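Local coordinates for transcriptional regulator, SorC family (Enterococcus faecalis, PDB 2O0M), which probably regulates transcription as a DNA-binding repressor or activator whose large C-terminal domain is thought to bind a sugar effector, at residues I180-S185 with A251-S256; H241-A246 with A268-F273; G150-A155 with V184-N189; R204-P209 with E228-I233. All blocks are in the same frame, centred on the assembly; numbering follows the deposited sequence.

Contact 1: I180-S185 with A251-S256; sequences IGEAVS and ARRKMS. With PO4 (phosphate ion), chain B.
The guanidinium of Arg-253 has CG2 of Ile-180 above the centre of one face, 3.4 Å from CZ, with OE2 of Glu-182 and a water at its edge, near its plane. The guanidinium of Arg-252 is met at its edge: the carboxylate of Glu-182 lies on the NE and NH2 side, a phosphate ion on the NH1 and NH2 side. Arg-252 holds Glu-182 side-on: NE donates to the syn lone pair of OE1 at 2.9 Å, and NH2 makes a nearly straight bond (174°) of 3.0 Å to OE2. The two planes are 50° apart, and this second bond meets OE2 from above the carboxylate plane. A bend at chi3 (77°) carries NE of Arg-252 out of the line of its aliphatic chain. OE2 also accepts from a water shared with Arg-253 NH2, and Arg-253 NE completes the salt-bridge network, though the position of that NE is less sure. NH1 of Arg-253 forms a salt bridge with Glu-271. Arg-252 hydrogen-bonds the phosphate, NH1 to O4 at 2.8 Å and NH2 to O3 at 3.0 Å.

The backbones meet at Gly-181, whose CA is 4.6 Å from the CA of Arg-253; at its backbone angles a CB would be jammed against the preceding carbonyl O and would run into Arg-253 O. Another water joins Gly-181 O to Arg-252 O. Residues 251-252 end helix 246-252, a Schellman motif at Lys-254 closes it, and Ser-256 caps helix 257-265; the turn faces the loop between strand 169-175 and helix 188-199. Met-249 touches Glu-182, while Ile-180 reaches Met-149 and Ile-287.

Contact 2: H241-A246 with A268-F273; sequences HSIGRA and AVAESF
Gly-244 and Glu-271 form an antiparallel hydrogen-bonded pair: Gly-244 N donates to Glu-271 O at 2.9 Å, and Glu-271 N donates to Gly-244 O at 2.9 Å. Ala-246 N then bonds to Val-269 O at 3.0 Å, the donor standing well above the carbonyl plane. The carboxylate of Glu-271 turns to Arg-253, its salt-bridge partner. On the other side of the Gly-244/Glu-271 pair, Ser-272 OG makes a weak bond to Ser-242 O and also lies 3.0 Å from His-241 CD2.

Aromatic packing covers this end. CZ of Phe-273 stands over the centre of the His-241 ring, 3.3 Å from CG, and the two planes make 42°, an oblique pair. The chi1 of 70° sets His-241 CG between its backbone N and carbonyl carbon. Tyr-319 of helix 313-320 also meets both rings. At the other end, the methyl groups of Ala-246 and Ala-268 touch at 3.7 Å.

Val-269 and Ala-270 both pair with Phe-277, a classic beta bulge at the start of the antiparallel 270-277 hairpin. This hairpin extends the Rossmann-like sheet from the end of its parallel strand 238-245, just where helix 246-252 begins.

Contact 3: G150-A155 with V184-N189; sequences GGTTMA and VSVQAN. With PO4 (phosphate ion), chain B.
The carbonyl oxygen of Val-186 is held by two successive glycines: Gly-151 N donates to it at 2.8 Å, nearly straight (168°) and in the carbonyl plane, and Gly-150 CA comes within 3.2 Å as a CA-H...O contact. So close an approach brings Gly-150 CA to 4.0 Å of the CA of Ala-188, backbone against backbone at the start of two helices. Gly-151 is the N-cap of helix 152-159 and Gln-187 that of helix 188-199.

The packing beside this bond is made by Val-186. Its CB and CG1 lie against the carbonyl of Gly-151, and CG1 also touches Ala-155 CB at 4.1 Å, one helical turn on. Ala-188 CB covers Gly-150 N.

On the phosphate, O2 is gripped twice by Thr-153, through N and through OG1, each at 2.8 Å. The chi1 of -62° sets OG1 beside the backbone N, and the two donors converge on one oxygen. Thr-152 N adds a weak bond to O4, and Lys-312 and Arg-252 also bond the ion.

A glycine-rich loop leading from strand 142-148 into a helix whose first NH groups hold phosphate is a classic anion site of Rossmann-like folds. Here the ion probably comes from the crystallisation liquor, yet its place is consistent with a pocket for the phosphate of a sugar effector.

Contact 4: R204-P209 with E228-I233; sequences RALYVP and EVLTLI
Leu-206 lays its side chain across helix 224-234, CB first, 4.0 Å from CG1 of Val-229. The packing belongs to the Rossmann-like alpha/beta domain: the loop that follows the short strand 202-203 is pressed against the helix that leads to strand 238-245. Chi1 of 175° puts CG anti to the backbone N; from CG the two methyls meet different sets of residues. CD1 touches both CG1 of Val-229 and CD2 of Leu-230, 4.1 Å from the latter. CD2 also touches Leu-230 CD2 and then reaches CD1 of Ile-233 at 4.2 Å, one turn beyond Val-229. Pro-175 of strand 169-175 adds to the apolar surroundings of Leu-206.

Val-229 serves both ends of this surface. Its CG1 meets Leu-206, whereas CG2 packs on the carbonyl of Ala-205, 3.6 Å from O, and on NH2 of Arg-204. Beyond Leu-206 an inverse gamma turn centred on Tyr-207 ends the contact.

At the outer margin Arg-204 closes the contact with charge. Bends at chi2 and chi3 fold its chain, and the backbone of the same residue pairs with Phe-173. NH2 makes a salt bridge of 3.0 Å to OE2 of Glu-228, with OE2 in the guanidinium plane but approached from above its own carboxylate, the two planes being 80° apart. NH1 adds a weak bond to the same oxygen. Over one face of that guanidinium, offset toward the rim, sits CD1 of Leu-232, 4.1 Å from NH1.

Contacts 1 and 3 meet round one phosphate ion, their centres 10 Å apart, and share Val-184 and Ser-185 of the loop that runs from one to the other. Contact 2 joins this site from the sheet: Arg-253 NH1 of contact 1 is 2.8 Å from Glu-271 OE2, a salt bridge, and Ser-242 OG lies 3.7 Å from Thr-153 CB of contact 3. Contact 4 is more remote, its centre 19 Å from that of contact 1 and 22 Å from that of contact 2, though Asn-189 of contact 3 packs against its 205-206 backbone. Contacts 1 and 3 thus bond the phosphate and contact 2 adjoins it, at what may be an effector pocket; contact 4 packs the domain's flank.

Contact 1: I180-S185 with A251-S256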
loop_
_atom_site.group_PDB
_atom_site.type_symbol
_atom_site.label_atom_id
_atom_site.label_comp_id
_atom_site.label_asym_id
_atom_site.label_seq_id
_atom_site.Cartn_x
_atom_site.Cartn_y
_atom_site.Cartn_z
ATOM N N ILE A 180 -11.649 3.221 4.403
ATOM C CA ILE A 180 -11.285 1.912 3.872
ATOM C C ILE A 180 -11.946 0.751 4.617
ATOM O O ILE A 180 -12.129 -0.324 4.045
ATOM C CB ILE A 180 -9.749 1.748 3.853
ATOM C CG1 ILE A 180 -9.122 2.745 2.867
ATOM C CG2 ILE A 180 -9.337 0.310 3.515
ATOM C CD1 ILE A 180 -9.394 2.457 1.413
ATOM N N GLY A 181 -12.284 0.951 5.887
ATOM C CA GLY A 181 -13.007 -0.059 6.659
ATOM C C GLY A 181 -12.148 -1.005 7.496
ATOM O O GLY A 181 -12.652 -2.005 8.014
ATOM N N GLU A 182 -10.864 -0.703 7.654
ATOM C CA GLU A 182 -10.017 -1.545 8.503
ATOM C C GLU A 182 -10.207 -1.246 9.989
ATOM O O GLU A 182 -10.699 -0.187 10.362
ATOM C CB GLU A 182 -8.538 -1.379 8.176
ATOM C CG GLU A 182 -8.145 -1.789 6.772
ATOM C CD GLU A 182 -8.122 -3.293 6.513
ATOM O OE1 GLU A 182 -8.465 -4.113 7.385
ATOM O OE2 GLU A 182 -7.738 -3.646 5.393
ATOM N N ALA A 183 -9.781 -2.192 10.816
ATOM C CA ALA A 183 -9.689 -1.984 12.266
ATOM C C ALA A 183 -8.495 -1.099 12.622
ATOM O O ALA A 183 -7.542 -0.978 11.854
ATOM C CB ALA A 183 -9.591 -3.311 12.979
ATOM N N VAL A 184 -8.550 -0.468 13.792
ATOM C CA VAL A 184 -7.505 0.484 14.190
ATOM C C VAL A 184 -6.082 -0.064 14.123
ATOM O O VAL A 184 -5.160 0.664 13.757
ATOM C CB VAL A 184 -7.761 1.090 15.610
ATOM C CG1 VAL A 184 -9.001 1.941 15.585
ATOM C CG2 VAL A 184 -7.870 0.012 16.667
ATOM N N SER A 185 -5.884 -1.334 14.459
ATOM C CA SER A 185 -4.536 -1.891 14.495
ATOM C C SER A 185 -3.844 -1.883 13.130
ATOM O O SER A 185 -2.610 -1.886 13.064
ATOM C CB SER A 185 -4.547 -3.326 15.040
ATOM O OG SER A 185 -5.430 -4.144 14.281
ATOM N N ALA A 251 -14.144 -9.145 3.195
ATOM C CA ALA A 251 -14.659 -9.662 4.457
ATOM C C ALA A 251 -14.050 -8.944 5.662
ATOM O O ALA A 251 -14.765 -8.555 6.595
ATOM C CB ALA A 251 -14.389 -11.149 4.555
ATOM N N ARG A 252 -12.733 -8.769 5.648
ATOM C CA ARG A 252 -12.061 -8.147 6.790
ATOM C C ARG A 252 -12.552 -6.719 7.024
ATOM O O ARG A 252 -12.728 -6.286 8.177
ATOM C CB ARG A 252 -10.546 -8.139 6.615
ATOM C CG ARG A 252 -9.830 -7.714 7.864
ATOM C CD ARG A 252 -8.343 -7.940 7.742
ATOM N NE ARG A 252 -7.708 -6.922 6.915
ATOM C CZ ARG A 252 -6.501 -7.046 6.371
ATOM N NH1 ARG A 252 -5.777 -8.164 6.536
ATOM N NH2 ARG A 252 -6.005 -6.052 5.659
ATOM N N ARG A 253 -12.733 -5.999 5.920
ATOM C CA ARG A 253 -13.200 -4.604 5.934
ATOM C C ARG A 253 -14.708 -4.457 6.114
ATOM O O ARG A 253 -15.237 -3.343 6.074
ATOM C CB ARG A 253 -12.767 -3.908 4.643
ATOM C CG ARG A 253 -11.242 -3.737 4.536
ATOM C CD ARG A 253 -10.879 -3.238 3.154
ATOM N NE ARG A 253 -9.444 -2.999 2.962
ATOM C CZ ARG A 253 -8.938 -2.550 1.816
ATOM N NH1 ARG A 253 -9.754 -2.302 0.794
ATOM N NH2 ARG A 253 -7.630 -2.344 1.697
ATOM N N LYS A 254 -15.396 -5.578 6.306
ATOM C CA LYS A 254 -16.838 -5.585 6.569
ATOM C C LYS A 254 -17.619 -4.840 5.483
ATOM O O LYS A 254 -18.499 -4.002 5.764
ATOM C CB LYS A 254 -17.133 -5.034 7.971
ATOM C CG LYS A 254 -16.382 -5.782 9.061
ATOM C CD LYS A 254 -16.799 -5.362 10.460
ATOM C CE LYS A 254 -15.964 -6.076 11.513
ATOM N NZ LYS A 254 -16.032 -7.569 11.417
HETATM N N MSE A 255 -17.299 -5.165 4.234
HETATM C CA MSE A 255 -18.018 -4.612 3.100
HETATM C C MSE A 255 -19.455 -5.138 3.133
HETATM O O MSE A 255 -19.741 -6.157 3.762
HETATM C CB MSE A 255 -17.311 -4.953 1.786
HETATM C CG MSE A 255 -15.936 -4.316 1.682
HETATM SE SE MSE A 255 -15.121 -4.517 -0.069
HETATM C CE MSE A 255 -16.143 -3.232 -0.895
ATOM N N SER A 256 -20.359 -4.423 2.478
ATOM C CA SER A 256 -21.773 -4.793 2.480
ATOM C C SER A 256 -22.003 -6.150 1.819
ATOM O O SER A 256 -21.212 -6.585 0.993
ATOM C CB SER A 256 -22.605 -3.736 1.743
ATOM O OG SER A 256 -22.431 -3.860 0.348
HETATM P P PO4 B . -2.738 -7.620 4.074
HETATM O O1 PO4 B . -2.926 -8.564 2.944
HETATM O O2 PO4 B . -1.318 -7.240 4.273
HETATM O O3 PO4 B . -3.642 -6.440 3.897
HETATM O O4 PO4 B . -3.241 -8.271 5.326
HETATM O O HOH W 1 -12.442 -4.021 9.795
HETATM O O HOH W 2 -5.842 -2.366 3.942
#

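Contact 2: H241-A246 with A268-F273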
loop_
_atom_site.group_PDB
_atom_site.type_symbol
_atom_site.label_atom_id
_atom_site.label_comp_id
_atom_site.label_asym_id
_atom_site.label_seq_id
_atom_site.Cartn_x
_atom_site.Cartn_y
_atom_site.Cartn_z
ATOM N N HIS A 241 2.470 0.628 -0.352
ATOM C CA HIS A 241 1.257 -0.143 -0.164
ATOM C C HIS A 241 1.532 -1.630 -0.255
ATOM O O HIS A 241 2.565 -2.038 -0.777
ATOM C CB HIS A 241 0.233 0.273 -1.219
ATOM C CG HIS A 241 0.585 -0.151 -2.614
ATOM N ND1 HIS A 241 1.549 0.475 -3.375
ATOM C CD2 HIS A 241 0.077 -1.136 -3.389
ATOM C CE1 HIS A 241 1.629 -0.119 -4.554
ATOM N NE2 HIS A 241 0.727 -1.083 -4.597
ATOM N N SER A 242 0.598 -2.433 0.250
ATOM C CA SER A 242 0.584 -3.856 -0.054
ATOM C C SER A 242 -0.465 -4.125 -1.131
ATOM O O SER A 242 -1.061 -3.202 -1.717
ATOM C CB SER A 242 0.380 -4.713 1.211
ATOM O OG SER A 242 0.643 -6.084 0.961
ATOM N N ILE A 243 -0.639 -5.402 -1.427
ATOM C CA ILE A 243 -1.632 -5.892 -2.366
ATOM C C ILE A 243 -2.432 -6.922 -1.607
ATOM O O ILE A 243 -1.866 -7.866 -1.041
ATOM C CB ILE A 243 -0.963 -6.519 -3.604
ATOM C CG1 ILE A 243 -0.107 -5.472 -4.336
ATOM C CG2 ILE A 243 -2.000 -7.102 -4.558
ATOM C CD1 ILE A 243 0.929 -6.087 -5.253
ATOM N N GLY A 244 -3.745 -6.747 -1.589
ATOM C CA GLY A 244 -4.617 -7.638 -0.835
ATOM C C GLY A 244 -5.214 -8.729 -1.695
ATOM O O GLY A 244 -5.354 -8.574 -2.911
ATOM N N ARG A 245 -5.548 -9.840 -1.047
ATOM C CA ARG A 245 -6.343 -10.894 -1.652
ATOM C C ARG A 245 -7.801 -10.415 -1.554
ATOM O O ARG A 245 -8.309 -10.151 -0.456
ATOM C CB ARG A 245 -6.075 -12.224 -0.926
ATOM C CG ARG A 245 -4.617 -12.680 -1.082
ATOM C CD ARG A 245 -4.213 -13.874 -0.223
ATOM N NE ARG A 245 -4.962 -15.063 -0.604
ATOM C CZ ARG A 245 -5.993 -15.569 0.073
ATOM N NH1 ARG A 245 -6.411 -15.003 1.197
ATOM N NH2 ARG A 245 -6.616 -16.643 -0.377
ATOM N N ALA A 246 -8.453 -10.261 -2.706
ATOM C CA ALA A 246 -9.680 -9.457 -2.829
ATOM C C ALA A 246 -10.812 -9.845 -1.876
ATOM O O ALA A 246 -11.321 -9.003 -1.148
ATOM C CB ALA A 246 -10.179 -9.478 -4.254
ATOM N N ALA A 268 -13.146 -11.119 -8.578
ATOM C CA ALA A 268 -12.107 -10.249 -8.033
ATOM C C ALA A 268 -11.000 -11.082 -7.408
ATOM O O ALA A 268 -11.262 -12.025 -6.659
ATOM C CB ALA A 268 -12.700 -9.294 -7.005
ATOM N N VAL A 269 -9.759 -10.721 -7.722
ATOM C CA VAL A 269 -8.582 -11.470 -7.286
ATOM C C VAL A 269 -7.697 -10.628 -6.362
ATOM O O VAL A 269 -7.226 -11.113 -5.334
ATOM C CB VAL A 269 -7.761 -11.959 -8.512
ATOM C CG1 VAL A 269 -6.443 -12.585 -8.105
ATOM C CG2 VAL A 269 -8.574 -12.975 -9.316
ATOM N N ALA A 270 -7.448 -9.381 -6.757
ATOM C CA ALA A 270 -6.571 -8.485 -6.007
ATOM C C ALA A 270 -7.290 -7.214 -5.581
ATOM O O ALA A 270 -8.262 -6.795 -6.196
ATOM C CB ALA A 270 -5.357 -8.119 -6.848
ATOM N N GLU A 271 -6.798 -6.623 -4.501
ATOM C CA GLU A 271 -7.213 -5.302 -4.060
ATOM C C GLU A 271 -5.976 -4.418 -3.884
ATOM O O GLU A 271 -4.892 -4.879 -3.485
ATOM C CB GLU A 271 -7.977 -5.406 -2.728
ATOM C CG GLU A 271 -8.539 -4.082 -2.195
ATOM C CD GLU A 271 -7.534 -3.228 -1.466
ATOM O OE1 GLU A 271 -6.453 -3.735 -1.096
ATOM O OE2 GLU A 271 -7.823 -2.029 -1.257
ATOM N N SER A 272 -6.144 -3.137 -4.181
ATOM C CA SER A 272 -5.161 -2.139 -3.776
ATOM C C SER A 272 -5.797 -0.751 -3.835
ATOM O O SER A 272 -6.497 -0.426 -4.804
ATOM C CB SER A 272 -3.923 -2.205 -4.665
ATOM O OG SER A 272 -2.860 -1.504 -4.086
ATOM N N PHE A 273 -5.579 0.043 -2.791
ATOM C CA PHE A 273 -6.098 1.430 -2.709
ATOM C C PHE A 273 -7.627 1.529 -2.793
ATOM O O PHE A 273 -8.167 2.597 -3.112
ATOM C CB PHE A 273 -5.493 2.329 -3.787
ATOM C CG PHE A 273 -4.008 2.269 -3.892
ATOM C CD1 PHE A 273 -3.204 2.918 -2.978
ATOM C CD2 PHE A 273 -3.411 1.612 -4.950
ATOM C CE1 PHE A 273 -1.809 2.867 -3.107
ATOM C CE2 PHE A 273 -2.031 1.561 -5.068
ATOM C CZ PHE A 273 -1.248 2.182 -4.155
#

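Contact 3: G150-A155 with V184-N189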
loop_
_atom_site.group_PDB
_atom_site.type_symbol
_atom_site.label_atom_id
_atom_site.label_comp_id
_atom_site.label_asym_id
_atom_site.label_seq_id
_atom_site.Cartn_x
_atom_site.Cartn_y
_atom_site.Cartn_z
ATOM N N GLY A 150 -2.764 0.699 4.689
ATOM C CA GLY A 150 -2.676 -0.124 5.890
ATOM C C GLY A 150 -2.672 -1.607 5.572
ATOM O O GLY A 150 -2.210 -2.025 4.510
ATOM N N GLY A 151 -3.196 -2.393 6.500
ATOM C CA GLY A 151 -3.244 -3.833 6.383
ATOM C C GLY A 151 -2.179 -4.510 7.216
ATOM O O GLY A 151 -1.301 -3.860 7.783
ATOM N N THR A 152 -2.258 -5.833 7.298
ATOM C CA THR A 152 -1.374 -6.590 8.171
ATOM C C THR A 152 0.095 -6.477 7.767
ATOM O O THR A 152 0.958 -6.243 8.601
ATOM C CB THR A 152 -1.799 -8.064 8.230
ATOM O OG1 THR A 152 -3.149 -8.148 8.690
ATOM C CG2 THR A 152 -0.900 -8.850 9.155
ATOM N N THR A 153 0.377 -6.618 6.474
ATOM C CA THR A 153 1.745 -6.484 5.978
ATOM C C THR A 153 2.322 -5.130 6.321
ATOM O O THR A 153 3.417 -5.029 6.863
ATOM C CB THR A 153 1.791 -6.681 4.462
ATOM O OG1 THR A 153 1.346 -8.005 4.164
ATOM C CG2 THR A 153 3.188 -6.481 3.924
HETATM N N MSE A 154 1.578 -4.082 5.998
HETATM C CA MSE A 154 2.068 -2.737 6.224
HETATM C C MSE A 154 2.255 -2.411 7.719
HETATM O O MSE A 154 3.181 -1.682 8.087
HETATM C CB MSE A 154 1.135 -1.725 5.572
HETATM C CG MSE A 154 1.156 -1.777 4.049
HETATM SE SE MSE A 154 2.860 -1.201 3.296
HETATM C CE MSE A 154 2.802 0.622 3.941
ATOM N N ALA A 155 1.390 -2.946 8.575
ATOM C CA ALA A 155 1.505 -2.740 10.021
ATOM C C ALA A 155 2.842 -3.310 10.513
ATOM O O ALA A 155 3.584 -2.661 11.259
ATOM C CB ALA A 155 0.362 -3.402 10.737
ATOM N N VAL A 184 -8.550 -0.468 13.792
ATOM C CA VAL A 184 -7.505 0.484 14.190
ATOM C C VAL A 184 -6.082 -0.064 14.123
ATOM O O VAL A 184 -5.160 0.664 13.757
ATOM C CB VAL A 184 -7.761 1.090 15.610
ATOM C CG1 VAL A 184 -9.001 1.941 15.585
ATOM C CG2 VAL A 184 -7.870 0.012 16.667
ATOM N N SER A 185 -5.884 -1.334 14.459
ATOM C CA SER A 185 -4.536 -1.891 14.495
ATOM C C SER A 185 -3.844 -1.883 13.130
ATOM O O SER A 185 -2.610 -1.886 13.064
ATOM C CB SER A 185 -4.547 -3.326 15.040
ATOM O OG SER A 185 -5.430 -4.144 14.281
ATOM N N VAL A 186 -4.628 -1.900 12.052
ATOM C CA VAL A 186 -4.051 -1.965 10.706
ATOM C C VAL A 186 -4.567 -0.868 9.769
ATOM O O VAL A 186 -4.331 -0.924 8.558
ATOM C CB VAL A 186 -4.223 -3.373 10.060
ATOM C CG1 VAL A 186 -3.552 -4.458 10.920
ATOM C CG2 VAL A 186 -5.693 -3.692 9.789
ATOM N N GLN A 187 -5.250 0.141 10.299
ATOM C CA GLN A 187 -5.695 1.230 9.422
ATOM C C GLN A 187 -4.509 2.118 9.000
ATOM O O GLN A 187 -3.490 2.210 9.697
ATOM C CB GLN A 187 -6.853 2.024 10.040
ATOM C CG GLN A 187 -6.483 3.140 10.936
ATOM C CD GLN A 187 -7.717 3.912 11.388
ATOM O OE1 GLN A 187 -8.358 3.526 12.354
ATOM N NE2 GLN A 187 -8.041 5.015 10.699
ATOM N N ALA A 188 -4.646 2.756 7.838
ATOM C CA ALA A 188 -3.574 3.546 7.251
ATOM C C ALA A 188 -3.068 4.665 8.198
ATOM O O ALA A 188 -1.854 4.920 8.280
ATOM C CB ALA A 188 -4.046 4.133 5.912
ATOM N N ASN A 189 -3.981 5.309 8.927
ATOM C CA ASN A 189 -3.588 6.322 9.928
ATOM C C ASN A 189 -2.581 5.739 10.913
ATOM O O ASN A 189 -1.583 6.381 11.267
ATOM C CB ASN A 189 -4.785 6.832 10.755
ATOM C CG ASN A 189 -5.567 7.956 10.092
ATOM O OD1 ASN A 189 -6.744 8.222 10.460
ATOM N ND2 ASN A 189 -4.957 8.617 9.131
HETATM P P PO4 B . -2.738 -7.620 4.074
HETATM O O1 PO4 B . -2.926 -8.564 2.944
HETATM O O2 PO4 B . -1.318 -7.240 4.273
HETATM O O3 PO4 B . -3.642 -6.440 3.897
HETATM O O4 PO4 B . -3.241 -8.271 5.326
#

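Contact 4: R204-P209 with E228-I233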
loop_
_atom_site.group_PDB
_atom_site.type_symbol
_atom_site.label_atom_id
_atom_site.label_comp_id
_atom_site.label_asym_id
_atom_site.label_seq_id
_atom_site.Cartn_x
_atom_site.Cartn_y
_atom_site.Cartn_z
ATOM N N ARG A 204 0.547 13.054 9.563
ATOM C CA ARG A 204 -0.724 13.736 9.670
ATOM C C ARG A 204 -1.833 12.737 9.383
ATOM O O ARG A 204 -1.918 12.201 8.288
ATOM C CB ARG A 204 -0.786 14.914 8.702
ATOM C CG ARG A 204 0.133 16.067 9.093
ATOM C CD ARG A 204 -0.395 16.814 10.298
ATOM N NE ARG A 204 -1.633 17.516 9.994
ATOM C CZ ARG A 204 -1.705 18.685 9.368
ATOM N NH1 ARG A 204 -0.611 19.321 8.965
ATOM N NH2 ARG A 204 -2.891 19.222 9.148
ATOM N N ALA A 205 -2.665 12.483 10.384
ATOM C CA ALA A 205 -3.782 11.567 10.239
ATOM C C ALA A 205 -4.886 12.257 9.471
ATOM O O ALA A 205 -5.046 13.472 9.551
ATOM C CB ALA A 205 -4.284 11.108 11.594
ATOM N N LEU A 206 -5.638 11.475 8.708
ATOM C CA LEU A 206 -6.814 11.961 8.028
ATOM C C LEU A 206 -7.978 11.548 8.905
ATOM O O LEU A 206 -8.235 10.356 9.081
ATOM C CB LEU A 206 -6.922 11.342 6.636
ATOM C CG LEU A 206 -8.179 11.672 5.833
ATOM C CD1 LEU A 206 -8.280 13.152 5.515
ATOM C CD2 LEU A 206 -8.162 10.863 4.560
ATOM N N TYR A 207 -8.659 12.527 9.487
ATOM C CA TYR A 207 -9.622 12.233 10.541
ATOM C C TYR A 207 -10.982 11.947 9.927
ATOM O O TYR A 207 -11.958 12.663 10.116
ATOM C CB TYR A 207 -9.602 13.338 11.608
ATOM C CG TYR A 207 -8.452 13.131 12.576
ATOM C CD1 TYR A 207 -7.352 13.960 12.592
ATOM C CD2 TYR A 207 -8.456 12.071 13.465
ATOM C CE1 TYR A 207 -6.297 13.748 13.491
ATOM C CE2 TYR A 207 -7.389 11.849 14.377
ATOM C CZ TYR A 207 -6.321 12.684 14.376
ATOM O OH TYR A 207 -5.295 12.428 15.280
ATOM N N VAL A 208 -11.001 10.861 9.159
ATOM C CA VAL A 208 -12.184 10.345 8.509
ATOM C C VAL A 208 -12.382 8.946 9.076
ATOM O O VAL A 208 -11.452 8.150 9.061
ATOM C CB VAL A 208 -11.969 10.290 6.974
ATOM C CG1 VAL A 208 -13.092 9.523 6.287
ATOM C CG2 VAL A 208 -11.872 11.699 6.407
ATOM N N PRO A 209 -13.560 8.649 9.648
ATOM C CA PRO A 209 -13.758 7.278 10.131
ATOM C C PRO A 209 -13.575 6.220 9.038
ATOM O O PRO A 209 -13.836 6.492 7.871
ATOM C CB PRO A 209 -15.200 7.293 10.627
ATOM C CG PRO A 209 -15.444 8.726 11.006
ATOM C CD PRO A 209 -14.717 9.509 9.953
ATOM N N GLU A 228 -6.810 20.140 4.250
ATOM C CA GLU A 228 -5.373 20.311 4.352
ATOM C C GLU A 228 -4.683 18.962 4.194
ATOM O O GLU A 228 -3.715 18.847 3.453
ATOM C CB GLU A 228 -5.038 20.937 5.697
ATOM C CG GLU A 228 -3.585 21.256 5.943
ATOM C CD GLU A 228 -3.416 22.199 7.126
ATOM O OE1 GLU A 228 -4.175 23.196 7.210
ATOM O OE2 GLU A 228 -2.536 21.947 7.971
ATOM N N VAL A 229 -5.206 17.943 4.865
ATOM C CA VAL A 229 -4.612 16.609 4.757
ATOM C C VAL A 229 -4.854 15.988 3.374
ATOM O O VAL A 229 -3.938 15.387 2.804
ATOM C CB VAL A 229 -5.049 15.673 5.904
ATOM C CG1 VAL A 229 -4.432 14.271 5.725
ATOM C CG2 VAL A 229 -4.618 16.263 7.243
ATOM N N LEU A 230 -6.057 16.148 2.818
ATOM C CA LEU A 230 -6.338 15.668 1.457
ATOM C C LEU A 230 -5.401 16.325 0.443
ATOM O O LEU A 230 -4.942 15.681 -0.494
ATOM C CB LEU A 230 -7.807 15.877 1.066
ATOM C CG LEU A 230 -8.821 15.002 1.814
ATOM C CD1 LEU A 230 -10.233 15.472 1.494
ATOM C CD2 LEU A 230 -8.647 13.508 1.488
ATOM N N THR A 231 -5.085 17.599 0.656
ATOM C CA THR A 231 -4.154 18.295 -0.226
ATOM C C THR A 231 -2.737 17.737 -0.079
ATOM O O THR A 231 -2.063 17.502 -1.081
ATOM C CB THR A 231 -4.201 19.819 0.018
ATOM O OG1 THR A 231 -5.519 20.284 -0.292
ATOM C CG2 THR A 231 -3.199 20.563 -0.854
ATOM N N LEU A 232 -2.300 17.501 1.157
ATOM C CA LEU A 232 -0.995 16.881 1.410
ATOM C C LEU A 232 -0.905 15.550 0.676
ATOM O O LEU A 232 0.091 15.256 0.004
ATOM C CB LEU A 232 -0.752 16.673 2.908
ATOM C CG LEU A 232 -0.410 17.934 3.714
ATOM C CD1 LEU A 232 -0.578 17.695 5.210
ATOM C CD2 LEU A 232 1.001 18.402 3.402
ATOM N N ILE A 233 -1.958 14.746 0.792
ATOM C CA ILE A 233 -1.992 13.443 0.126
ATOM C C ILE A 233 -1.871 13.613 -1.382
ATOM O O ILE A 233 -1.127 12.891 -2.027
ATOM C CB ILE A 233 -3.283 12.654 0.459
ATOM C CG1 ILE A 233 -3.270 12.242 1.929
ATOM C CG2 ILE A 233 -3.425 11.425 -0.456
ATOM C CD1 ILE A 233 -4.644 11.914 2.458
#